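Local coordinates for copper-containing nitrite reductase (Thermus scotoductus, PDB 6HBE), which probably reduces nitrite to nitric oxide, working as a homotrimeric, copper-containing enzyme of denitrification with an added third domain, at residues 75-81 against 111-117; 25-31 against 43-48; 68-74 against 92-98. All blocks are in the same frame, centred on the assembly; numbering follows the deposited sequence.

The three contacts lie together in one cupredoxin-like domain, contact 1 at its copper ions. Contact 1 supplies two ligands to each of two copper ions. Contacts 2 and 3 contribute residues to the surroundings of His75. Contact 2 is centred about 12 Å from contact 1, and its Phe44 CD1 lies 3.6 Å from His75 CE1. Contact 3 is centred about 14 Å from contact 1; a probable hydrogen bond of 2.8 Å joins Val93 N to His75 O. Contacts 2 and 3 have centres about 11 Å apart and share a sheet. There, strands 21-36 and 62-69 are neighbours, and Leu26 O lies 2.9 Å from Arg68 N in a probable hydrogen bond.

Contact 1: residues 75-81 against 111-117; sequences HGLSIHA and FMYHCAP. With CU (copper (II) ion), chain N; CU (copper (II) ion), chain M.
His75 and Cys115 meet at one copper ion, and His80 and His114 at the other. Cys115 SG binds the first copper at 2.1 Å and sits at the edge of the His75 ring, near its plane. His75 binds the same metal through ND1; His125 and Gln130 complete the site. At the second copper, His114 NE2 binds at 2.0 Å and His80 NE2 at 2.1 Å. These two rings meet rim to rim with planes at 87°. A water is a further ligand at this copper, and it is hydrogen-bonded to Ser78 OG at 2.8 Å. His267 of the second subunit closes the site.

The second shell fixes the rings. Ser78 CB lies over one face of His114, and His114 ND1 donates to Cys115 O at 3.0 Å. His114 reaches the metal with CG between its own backbone N and carbonyl carbon (chi1 58°). Met112 CB packs off-centre on the His80 ring, while His80 ND1 bonds to Gln239 of the second subunit. His75 NE2 bonds to Asp71. Gly76 N is buried 3.3 Å from Cys115 SG, and a side chain at Gly76 would run into Ala116 O.

Behind the ligands, Ser78 and His114 form an antiparallel hydrogen-bonded pair, with Ser78 N to His114 O at 2.9 Å. His80 N continues the ladder to Met112 O at 3.0 Å. Because His114 and Cys115 are neighbours in sequence, a short covalent path through the backbone joins the two coppers. This is the type 1 and type 2 copper arrangement of nitrite reductases, with the type 2 site at a subunit interface.

Contact 2: residues 25-31 against 43-48; sequences TLEARSS and GFSFND
Arg29 lies across Asp48, with its guanidinium stacked on the carboxylate and the two planes 23° apart. Arg29 NE is 4.0 Å from Asp48 OD1, a long salt bridge of charges alone, because no N-H points at the oxygen. Arg29 CG sits between its own backbone N and carbonyl carbon (chi1 43°) and passes 3.3 Å from Ser45 OG. The chain then bends at chi3 to bring the flat group over Asp48. With an alanine in place of Arg29, the Asp48 carboxylate would probably lose its stacked positive partner, and Ser45 OG the CG that packs on it.

Ser31 is on the same face of the sheet. Its OG is hydrogen-bonded to Ser45 OG at 2.6 Å, and it also lies 3.0 Å from Asp48 OD1.

Asn47 carries on the strand pairing where strand 39-46 ends. Its OD1 accepts from Glu27 N at 2.9 Å, with the donor above the amide carbonyl plane, and its own N donates to Glu27 O at 2.9 Å. Toward the turn of the hairpin, Arg29 pairs with Ser45 and Ser31 with Gly43.

The other face carries Ala28, Ser30, Phe44 and Phe46. Leu26 CB touches Phe46 CD1 at 4.0 Å. Ser30 OG lies at the Phe44 ring edge.

Hydroxyls and the Arg29-Asp48 charges thus gather on the face of Arg29, Ser31 and Ser45. The other is mainly apolar and aromatic, with Phe44 packed against copper ligands and Ser30 OG, bonded to Asp71, as its polar exception.

Contact 3: residues 68-74 against 92-98; sequences RNLDNVT and NVQPGET
The Asn69 amide has the start of Pro95 over one face: Pro95 CA stands 4.0 Å from Asn69 CG. On the other side of the plane, His75 CD2 approaches Asn69 OD1. Two backbone oxygens are met in the amide plane. Asn69 ND2 donates to Val73 O at 2.9 Å, nearly straight at 173°, and to Val93 O across the contact at 3.0 Å. Val93 O receives it from above its own carbonyl plane. With CG anti to the backbone N (chi1 -175°), the amide reaches in between the two loops. Across this contact the Arg68 guanidinium makes one weak hydrogen bond, Arg68 NH1 to Thr98 OG1 at 3.4 Å. The hydroxyl approaches obliquely, and the two side chains run side by side.

Asn69 OD1 accepts from Asp71 N at 2.8 Å, which makes an Asx turn. This turn leads strand 62-69 into the loop that delivers His75, a ligand of the type 1 copper in the cupredoxin fold. Facing it is a type II beta turn from Gln94 to Glu97. Gly96 occupies its third position with phi 82°. The Asn69 backbone joins the two turns: its N bonds to Glu97 O at 3.0 Å, and its O accepts from Gly96 N at 2.9 Å.

The Pro95 ring packs on the loop backbone, with CB touching Asp71 O and CG touching Asn72 O. Thr74 lays its CG2 beside Val93 O and Asn92 OD1. Within the turn, Glu97 OE2 accepts from Gln94 N on the anti side of the carboxylate, and Glu97 OE1 forms a salt bridge with Arg99.

Contact 1: residues 75-81 against 111-117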
loop_
_atom_site.group_PDB
_atom_site.type_symbol
_atom_site.label_atom_id
_atom_site.label_comp_id
_atom_site.label_asym_id
_atom_site.label_seq_id
_atom_site.Cartn_x
_atom_site.Cartn_y
_atom_site.Cartn_z
ATOM N N HIS C 75 8.380 -20.629 -19.576
ATOM C CA HIS C 75 8.656 -20.340 -18.152
ATOM C C HIS C 75 10.160 -20.091 -18.033
ATOM O O HIS C 75 10.842 -19.867 -19.050
ATOM C CB HIS C 75 8.187 -21.510 -17.246
ATOM C CG HIS C 75 6.700 -21.649 -17.177
ATOM N ND1 HIS C 75 5.907 -20.740 -16.512
ATOM C CD2 HIS C 75 5.861 -22.589 -17.678
ATOM C CE1 HIS C 75 4.638 -21.090 -16.645
ATOM N NE2 HIS C 75 4.584 -22.208 -17.343
ATOM N N GLY C 76 10.678 -20.092 -16.821
ATOM C CA GLY C 76 12.094 -19.862 -16.597
ATOM C C GLY C 76 12.374 -19.860 -15.122
ATOM O O GLY C 76 11.530 -20.296 -14.345
ATOM N N LEU C 77 13.552 -19.387 -14.723
ATOM C CA LEU C 77 13.921 -19.353 -13.300
ATOM C C LEU C 77 14.971 -18.282 -12.991
ATOM O O LEU C 77 15.978 -18.128 -13.719
ATOM C CB LEU C 77 14.468 -20.726 -12.863
ATOM C CG LEU C 77 14.940 -20.936 -11.415
ATOM C CD1 LEU C 77 13.726 -20.953 -10.488
ATOM C CD2 LEU C 77 15.727 -22.242 -11.284
ATOM N N SER C 78 14.719 -17.561 -11.900
ATOM C CA SER C 78 15.722 -16.770 -11.203
ATOM C C SER C 78 15.942 -17.353 -9.810
ATOM O O SER C 78 14.992 -17.766 -9.160
ATOM C CB SER C 78 15.271 -15.292 -11.076
ATOM O OG SER C 78 16.221 -14.587 -10.283
ATOM N N ILE C 79 17.190 -17.366 -9.351
ATOM C CA ILE C 79 17.539 -17.966 -8.063
ATOM C C ILE C 79 18.519 -17.052 -7.329
ATOM O O ILE C 79 19.709 -16.937 -7.704
ATOM C CB ILE C 79 18.062 -19.438 -8.240
ATOM C CG1 ILE C 79 18.466 -20.048 -6.897
ATOM C CG2 ILE C 79 19.188 -19.538 -9.266
ATOM C CD1 ILE C 79 18.251 -21.552 -6.857
ATOM N N HIS C 80 18.031 -16.399 -6.259
ATOM C CA HIS C 80 18.756 -15.268 -5.674
ATOM C C HIS C 80 20.038 -15.677 -4.943
ATOM O O HIS C 80 20.841 -14.816 -4.655
ATOM C CB HIS C 80 17.867 -14.414 -4.728
ATOM C CG HIS C 80 16.718 -13.700 -5.388
ATOM N ND1 HIS C 80 15.880 -12.855 -4.686
ATOM C CD2 HIS C 80 16.283 -13.669 -6.671
ATOM C CE1 HIS C 80 14.948 -12.378 -5.500
ATOM N NE2 HIS C 80 15.178 -12.849 -6.721
ATOM N N ALA C 81 20.206 -16.966 -4.594
ATOM C CA ALA C 81 21.486 -17.485 -4.040
ATOM C C ALA C 81 22.672 -17.483 -5.004
ATOM O O ALA C 81 23.837 -17.633 -4.557
ATOM C CB ALA C 81 21.288 -18.906 -3.508
ATOM N N PHE C 111 17.065 -17.133 0.665
ATOM C CA PHE C 111 16.933 -16.555 -0.674
ATOM C C PHE C 111 15.639 -16.973 -1.365
ATOM O O PHE C 111 15.215 -18.130 -1.278
ATOM C CB PHE C 111 18.126 -16.938 -1.541
ATOM C CG PHE C 111 19.435 -16.446 -0.994
ATOM C CD1 PHE C 111 19.838 -15.121 -1.208
ATOM C CD2 PHE C 111 20.234 -17.276 -0.235
ATOM C CE1 PHE C 111 21.021 -14.640 -0.673
ATOM C CE2 PHE C 111 21.434 -16.807 0.320
ATOM C CZ PHE C 111 21.828 -15.494 0.099
ATOM N N MET C 112 15.035 -16.041 -2.096
ATOM C CA MET C 112 13.894 -16.352 -2.976
ATOM C C MET C 112 14.366 -16.998 -4.290
ATOM O O MET C 112 15.445 -16.663 -4.811
ATOM C CB MET C 112 13.127 -15.060 -3.315
ATOM C CG MET C 112 11.743 -15.211 -3.986
ATOM S SD MET C 112 10.950 -13.578 -4.090
ATOM C CE MET C 112 9.504 -13.884 -5.092
ATOM N N TYR C 113 13.531 -17.880 -4.852
ATOM C CA TYR C 113 13.614 -18.238 -6.275
ATOM C C TYR C 113 12.214 -18.082 -6.851
ATOM O O TYR C 113 11.236 -18.125 -6.098
ATOM C CB TYR C 113 14.221 -19.667 -6.511
ATOM C CG TYR C 113 13.331 -20.843 -6.138
ATOM C CD1 TYR C 113 12.283 -21.244 -6.989
ATOM C CD2 TYR C 113 13.534 -21.570 -4.962
ATOM C CE1 TYR C 113 11.476 -22.315 -6.674
ATOM C CE2 TYR C 113 12.706 -22.651 -4.641
ATOM C CZ TYR C 113 11.678 -23.008 -5.500
ATOM O OH TYR C 113 10.803 -24.040 -5.234
ATOM N N HIS C 114 12.113 -17.873 -8.164
ATOM C CA HIS C 114 10.826 -17.614 -8.811
ATOM C C HIS C 114 10.944 -17.763 -10.325
ATOM O O HIS C 114 12.045 -17.826 -10.866
ATOM C CB HIS C 114 10.292 -16.182 -8.452
ATOM C CG HIS C 114 11.216 -15.057 -8.826
ATOM N ND1 HIS C 114 11.209 -14.480 -10.079
ATOM C CD2 HIS C 114 12.163 -14.397 -8.119
ATOM C CE1 HIS C 114 12.133 -13.540 -10.146
ATOM N NE2 HIS C 114 12.697 -13.429 -8.959
ATOM N N CYS C 115 9.819 -17.812 -11.012
ATOM C CA CYS C 115 9.837 -17.958 -12.455
ATOM C C CYS C 115 10.395 -16.678 -13.096
ATOM O O CYS C 115 10.135 -15.576 -12.601
ATOM C CB CYS C 115 8.429 -18.222 -13.024
ATOM S SG CYS C 115 8.436 -18.745 -14.789
ATOM N N ALA C 116 11.136 -16.836 -14.198
ATOM C CA ALA C 116 11.651 -15.707 -14.970
ATOM C C ALA C 116 11.688 -16.058 -16.475
ATOM O O ALA C 116 12.756 -16.319 -17.032
ATOM C CB ALA C 116 13.032 -15.333 -14.447
ATOM N N PRO C 117 10.516 -16.061 -17.143
ATOM C CA PRO C 117 10.509 -16.154 -18.613
ATOM C C PRO C 117 11.377 -15.059 -19.216
ATOM O O PRO C 117 12.101 -15.320 -20.188
ATOM C CB PRO C 117 9.031 -15.971 -18.982
ATOM C CG PRO C 117 8.265 -16.047 -17.678
ATOM C CD PRO C 117 9.199 -15.639 -16.613
HETATM CU CU CU N . 6.414 -19.081 -15.412
HETATM CU CU CU M . 13.992 -12.079 -8.226
HETATM O O HOH W 1 15.227 -11.983 -9.729
#

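Contact 2: residues 25-31 against 43-48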
loop_
_atom_site.group_PDB
_atom_site.type_symbol
_atom_site.label_atom_id
_atom_site.label_comp_id
_atom_site.label_asym_id
_atom_site.label_seq_id
_atom_site.Cartn_x
_atom_site.Cartn_y
_atom_site.Cartn_z
ATOM N N THR C 25 15.709 -30.679 -8.811
ATOM C CA THR C 25 14.905 -30.630 -10.020
ATOM C C THR C 25 13.634 -29.798 -9.801
ATOM O O THR C 25 12.866 -30.067 -8.883
ATOM C CB THR C 25 14.546 -32.032 -10.538
ATOM O OG1 THR C 25 15.758 -32.773 -10.758
ATOM C CG2 THR C 25 13.802 -31.924 -11.880
ATOM N N LEU C 26 13.471 -28.736 -10.599
ATOM C CA LEU C 26 12.238 -27.941 -10.604
ATOM C C LEU C 26 11.456 -28.126 -11.901
ATOM O O LEU C 26 12.038 -28.008 -12.997
ATOM C CB LEU C 26 12.566 -26.447 -10.390
ATOM C CG LEU C 26 13.247 -26.096 -9.066
ATOM C CD1 LEU C 26 13.685 -24.646 -9.035
ATOM C CD2 LEU C 26 12.329 -26.394 -7.876
ATOM N N GLU C 27 10.147 -28.348 -11.786
ATOM C CA GLU C 27 9.275 -28.598 -12.902
ATOM C C GLU C 27 8.161 -27.544 -13.019
ATOM O O GLU C 27 7.204 -27.539 -12.231
ATOM C CB GLU C 27 8.668 -30.009 -12.793
ATOM C CG GLU C 27 9.729 -31.111 -12.744
ATOM C CD GLU C 27 9.152 -32.515 -12.910
ATOM O OE1 GLU C 27 7.997 -32.742 -12.493
ATOM O OE2 GLU C 27 9.863 -33.388 -13.459
ATOM N N ALA C 28 8.278 -26.664 -14.016
ATOM C CA ALA C 28 7.272 -25.624 -14.241
ATOM C C ALA C 28 5.980 -26.198 -14.812
ATOM O O ALA C 28 6.007 -26.967 -15.799
ATOM C CB ALA C 28 7.823 -24.516 -15.154
ATOM N N ARG C 29 4.851 -25.820 -14.207
ATOM C CA ARG C 29 3.514 -26.287 -14.628
ATOM C C ARG C 29 2.366 -25.337 -14.300
ATOM O O ARG C 29 2.549 -24.368 -13.579
ATOM C CB ARG C 29 3.220 -27.651 -14.035
ATOM C CG ARG C 29 3.610 -27.803 -12.592
ATOM C CD ARG C 29 3.861 -29.263 -12.288
ATOM N NE ARG C 29 2.666 -30.034 -12.562
ATOM C CZ ARG C 29 2.537 -31.335 -12.334
ATOM N NH1 ARG C 29 3.533 -32.051 -11.796
ATOM N NH2 ARG C 29 1.377 -31.914 -12.634
ATOM N N SER C 30 1.209 -25.605 -14.906
ATOM C CA SER C 30 -0.065 -25.002 -14.558
ATOM C C SER C 30 -0.684 -25.821 -13.434
ATOM O O SER C 30 -0.672 -27.058 -13.510
ATOM C CB SER C 30 -1.030 -25.049 -15.747
ATOM O OG SER C 30 -0.737 -23.998 -16.635
ATOM N N SER C 31 -1.241 -25.164 -12.416
ATOM C CA SER C 31 -1.788 -25.892 -11.243
ATOM C C SER C 31 -3.034 -25.233 -10.628
ATOM O O SER C 31 -3.407 -24.078 -10.960
ATOM C CB SER C 31 -0.715 -26.023 -10.156
ATOM O OG SER C 31 0.543 -26.509 -10.648
ATOM N N GLY C 43 -3.348 -21.028 -11.037
ATOM C CA GLY C 43 -2.118 -20.310 -11.322
ATOM C C GLY C 43 -1.037 -21.171 -11.932
ATOM O O GLY C 43 -1.319 -22.117 -12.655
ATOM N N PHE C 44 0.212 -20.815 -11.659
ATOM C CA PHE C 44 1.382 -21.552 -12.108
ATOM C C PHE C 44 2.183 -22.002 -10.887
ATOM O O PHE C 44 2.175 -21.312 -9.854
ATOM C CB PHE C 44 2.299 -20.672 -12.967
ATOM C CG PHE C 44 1.668 -20.141 -14.245
ATOM C CD1 PHE C 44 1.263 -21.018 -15.259
ATOM C CD2 PHE C 44 1.545 -18.758 -14.472
ATOM C CE1 PHE C 44 0.688 -20.543 -16.444
ATOM C CE2 PHE C 44 0.975 -18.275 -15.659
ATOM C CZ PHE C 44 0.543 -19.167 -16.641
ATOM N N SER C 45 2.902 -23.127 -11.002
ATOM C CA SER C 45 3.747 -23.642 -9.915
ATOM C C SER C 45 5.088 -24.201 -10.395
ATOM O O SER C 45 5.331 -24.339 -11.622
ATOM C CB SER C 45 3.011 -24.746 -9.147
ATOM O OG SER C 45 2.933 -25.930 -9.914
ATOM N N PHE C 46 5.950 -24.477 -9.427
ATOM C CA PHE C 46 7.006 -25.471 -9.561
ATOM C C PHE C 46 6.560 -26.720 -8.781
ATOM O O PHE C 46 6.246 -26.646 -7.582
ATOM C CB PHE C 46 8.330 -24.977 -9.038
ATOM C CG PHE C 46 8.912 -23.840 -9.841
ATOM C CD1 PHE C 46 9.458 -24.071 -11.086
ATOM C CD2 PHE C 46 8.848 -22.532 -9.370
ATOM C CE1 PHE C 46 9.971 -23.034 -11.836
ATOM C CE2 PHE C 46 9.366 -21.490 -10.107
ATOM C CZ PHE C 46 9.927 -21.740 -11.347
ATOM N N ASN C 47 6.495 -27.852 -9.485
ATOM C CA ASN C 47 6.197 -29.160 -8.888
ATOM C C ASN C 47 4.844 -29.288 -8.200
ATOM O O ASN C 47 4.701 -30.042 -7.233
ATOM C CB ASN C 47 7.299 -29.567 -7.924
ATOM C CG ASN C 47 8.679 -29.548 -8.557
ATOM O OD1 ASN C 47 9.150 -28.525 -9.104
ATOM N ND2 ASN C 47 9.359 -30.664 -8.466
ATOM N N ASP C 48 3.861 -28.551 -8.707
ATOM C CA ASP C 48 2.480 -28.634 -8.279
ATOM C C ASP C 48 2.194 -28.180 -6.811
ATOM O O ASP C 48 1.231 -28.645 -6.195
ATOM C CB ASP C 48 1.989 -30.060 -8.537
ATOM C CG ASP C 48 0.506 -30.138 -8.898
ATOM O OD1 ASP C 48 -0.017 -29.303 -9.690
ATOM O OD2 ASP C 48 -0.130 -31.106 -8.415
#

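Contact 3: residues 68-74 against 92-98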
loop_
_atom_site.group_PDB
_atom_site.type_symbol
_atom_site.label_atom_id
_atom_site.label_comp_id
_atom_site.label_asym_id
_atom_site.label_seq_id
_atom_site.Cartn_x
_atom_site.Cartn_y
_atom_site.Cartn_z
ATOM N N ARG C 68 12.825 -28.139 -15.788
ATOM C CA ARG C 68 12.071 -28.720 -16.889
ATOM C C ARG C 68 10.764 -27.977 -17.045
ATOM O O ARG C 68 10.108 -27.696 -16.050
ATOM C CB ARG C 68 11.735 -30.210 -16.655
ATOM C CG ARG C 68 12.930 -31.096 -16.382
ATOM C CD ARG C 68 12.528 -32.559 -16.175
ATOM N NE ARG C 68 13.641 -33.300 -15.595
ATOM C CZ ARG C 68 14.758 -33.653 -16.248
ATOM N NH1 ARG C 68 14.922 -33.395 -17.550
ATOM N NH2 ARG C 68 15.722 -34.309 -15.595
ATOM N N ASN C 69 10.390 -27.655 -18.283
ATOM C CA ASN C 69 9.108 -27.012 -18.536
ATOM C C ASN C 69 8.066 -28.008 -19.023
ATOM O O ASN C 69 8.086 -28.441 -20.189
ATOM C CB ASN C 69 9.263 -25.838 -19.516
ATOM C CG ASN C 69 7.964 -25.076 -19.711
ATOM O OD1 ASN C 69 6.910 -25.467 -19.193
ATOM N ND2 ASN C 69 8.033 -23.973 -20.454
ATOM N N LEU C 70 7.114 -28.314 -18.153
ATOM C CA LEU C 70 6.075 -29.289 -18.394
ATOM C C LEU C 70 4.773 -28.646 -18.863
ATOM O O LEU C 70 3.809 -29.354 -19.135
ATOM C CB LEU C 70 5.849 -30.149 -17.136
ATOM C CG LEU C 70 6.659 -31.448 -17.011
ATOM C CD1 LEU C 70 8.137 -31.296 -17.306
ATOM C CD2 LEU C 70 6.456 -32.083 -15.641
ATOM N N ASP C 71 4.762 -27.324 -19.016
ATOM C CA ASP C 71 3.563 -26.585 -19.402
ATOM C C ASP C 71 3.513 -26.332 -20.931
ATOM O O ASP C 71 4.472 -26.610 -21.628
ATOM C CB ASP C 71 3.564 -25.222 -18.680
ATOM C CG ASP C 71 2.171 -24.670 -18.413
ATOM O OD1 ASP C 71 1.152 -25.311 -18.759
ATOM O OD2 ASP C 71 2.097 -23.565 -17.811
ATOM N N ASN C 72 2.408 -25.748 -21.390
ATOM C CA ASN C 72 2.209 -25.293 -22.786
ATOM C C ASN C 72 2.594 -23.825 -23.068
ATOM O O ASN C 72 2.437 -23.385 -24.205
ATOM C CB ASN C 72 0.742 -25.538 -23.236
ATOM C CG ASN C 72 -0.292 -24.793 -22.375
ATOM O OD1 ASN C 72 -0.063 -24.526 -21.207
ATOM N ND2 ASN C 72 -1.440 -24.477 -22.953
ATOM N N VAL C 73 3.075 -23.074 -22.059
ATOM C CA VAL C 73 3.685 -21.749 -22.274
ATOM C C VAL C 73 5.099 -21.715 -21.706
ATOM O O VAL C 73 5.479 -22.569 -20.888
ATOM C CB VAL C 73 2.852 -20.571 -21.693
ATOM C CG1 VAL C 73 1.426 -20.607 -22.222
ATOM C CG2 VAL C 73 2.861 -20.548 -20.159
ATOM N N THR C 74 5.848 -20.718 -22.152
ATOM C CA THR C 74 7.234 -20.471 -21.733
ATOM C C THR C 74 7.321 -20.153 -20.242
ATOM O O THR C 74 6.458 -19.460 -19.744
ATOM C CB THR C 74 7.797 -19.309 -22.563
ATOM O OG1 THR C 74 7.822 -19.715 -23.941
ATOM C CG2 THR C 74 9.204 -18.895 -22.168
ATOM N N ASN C 92 13.675 -17.838 -20.567
ATOM C CA ASN C 92 13.022 -18.097 -21.859
ATOM C C ASN C 92 13.009 -19.589 -22.229
ATOM O O ASN C 92 13.429 -20.011 -23.338
ATOM C CB ASN C 92 13.691 -17.252 -22.968
ATOM C CG ASN C 92 12.845 -17.120 -24.217
ATOM O OD1 ASN C 92 11.633 -17.315 -24.219
ATOM N ND2 ASN C 92 13.503 -16.767 -25.308
ATOM N N VAL C 93 12.503 -20.385 -21.292
ATOM C CA VAL C 93 12.515 -21.836 -21.413
ATOM C C VAL C 93 11.230 -22.258 -22.092
ATOM O O VAL C 93 10.158 -22.188 -21.515
ATOM C CB VAL C 93 12.688 -22.514 -20.034
ATOM C CG1 VAL C 93 12.780 -24.034 -20.188
ATOM C CG2 VAL C 93 13.941 -21.973 -19.355
ATOM N N GLN C 94 11.342 -22.741 -23.331
ATOM C CA GLN C 94 10.163 -23.090 -24.131
ATOM C C GLN C 94 9.460 -24.367 -23.627
ATOM O O GLN C 94 10.080 -25.203 -22.957
ATOM C CB GLN C 94 10.571 -23.272 -25.620
ATOM C CG GLN C 94 11.204 -22.048 -26.271
ATOM C CD GLN C 94 10.241 -20.876 -26.383
ATOM O OE1 GLN C 94 9.142 -21.005 -26.924
ATOM N NE2 GLN C 94 10.646 -19.724 -25.866
ATOM N N PRO C 95 8.165 -24.531 -23.951
ATOM C CA PRO C 95 7.451 -25.753 -23.581
ATOM C C PRO C 95 8.226 -27.031 -23.959
ATOM O O PRO C 95 8.735 -27.138 -25.084
ATOM C CB PRO C 95 6.150 -25.660 -24.385
ATOM C CG PRO C 95 5.947 -24.190 -24.608
ATOM C CD PRO C 95 7.319 -23.605 -24.731
ATOM N N GLY C 96 8.375 -27.940 -23.000
ATOM C CA GLY C 96 9.066 -29.190 -23.211
ATOM C C GLY C 96 10.579 -29.128 -23.127
ATOM O O GLY C 96 11.223 -30.170 -23.201
ATOM N N GLU C 97 11.158 -27.949 -22.955
ATOM C CA GLU C 97 12.616 -27.801 -22.891
ATOM C C GLU C 97 13.155 -28.113 -21.482
ATOM O O GLU C 97 12.397 -27.995 -20.494
ATOM C CB GLU C 97 12.981 -26.375 -23.308
ATOM C CG GLU C 97 14.425 -26.182 -23.692
ATOM C CD GLU C 97 14.779 -24.773 -24.175
ATOM O OE1 GLU C 97 16.005 -24.546 -24.354
ATOM O OE2 GLU C 97 13.893 -23.892 -24.350
ATOM N N THR C 98 14.456 -28.473 -21.409
ATOM C CA THR C 98 15.220 -28.654 -20.174
ATOM C C THR C 98 16.474 -27.764 -20.156
ATOM O O THR C 98 17.124 -27.570 -21.188
ATOM C CB THR C 98 15.636 -30.149 -19.986
ATOM O OG1 THR C 98 14.464 -30.947 -19.847
ATOM C CG2 THR C 98 16.460 -30.359 -18.729
#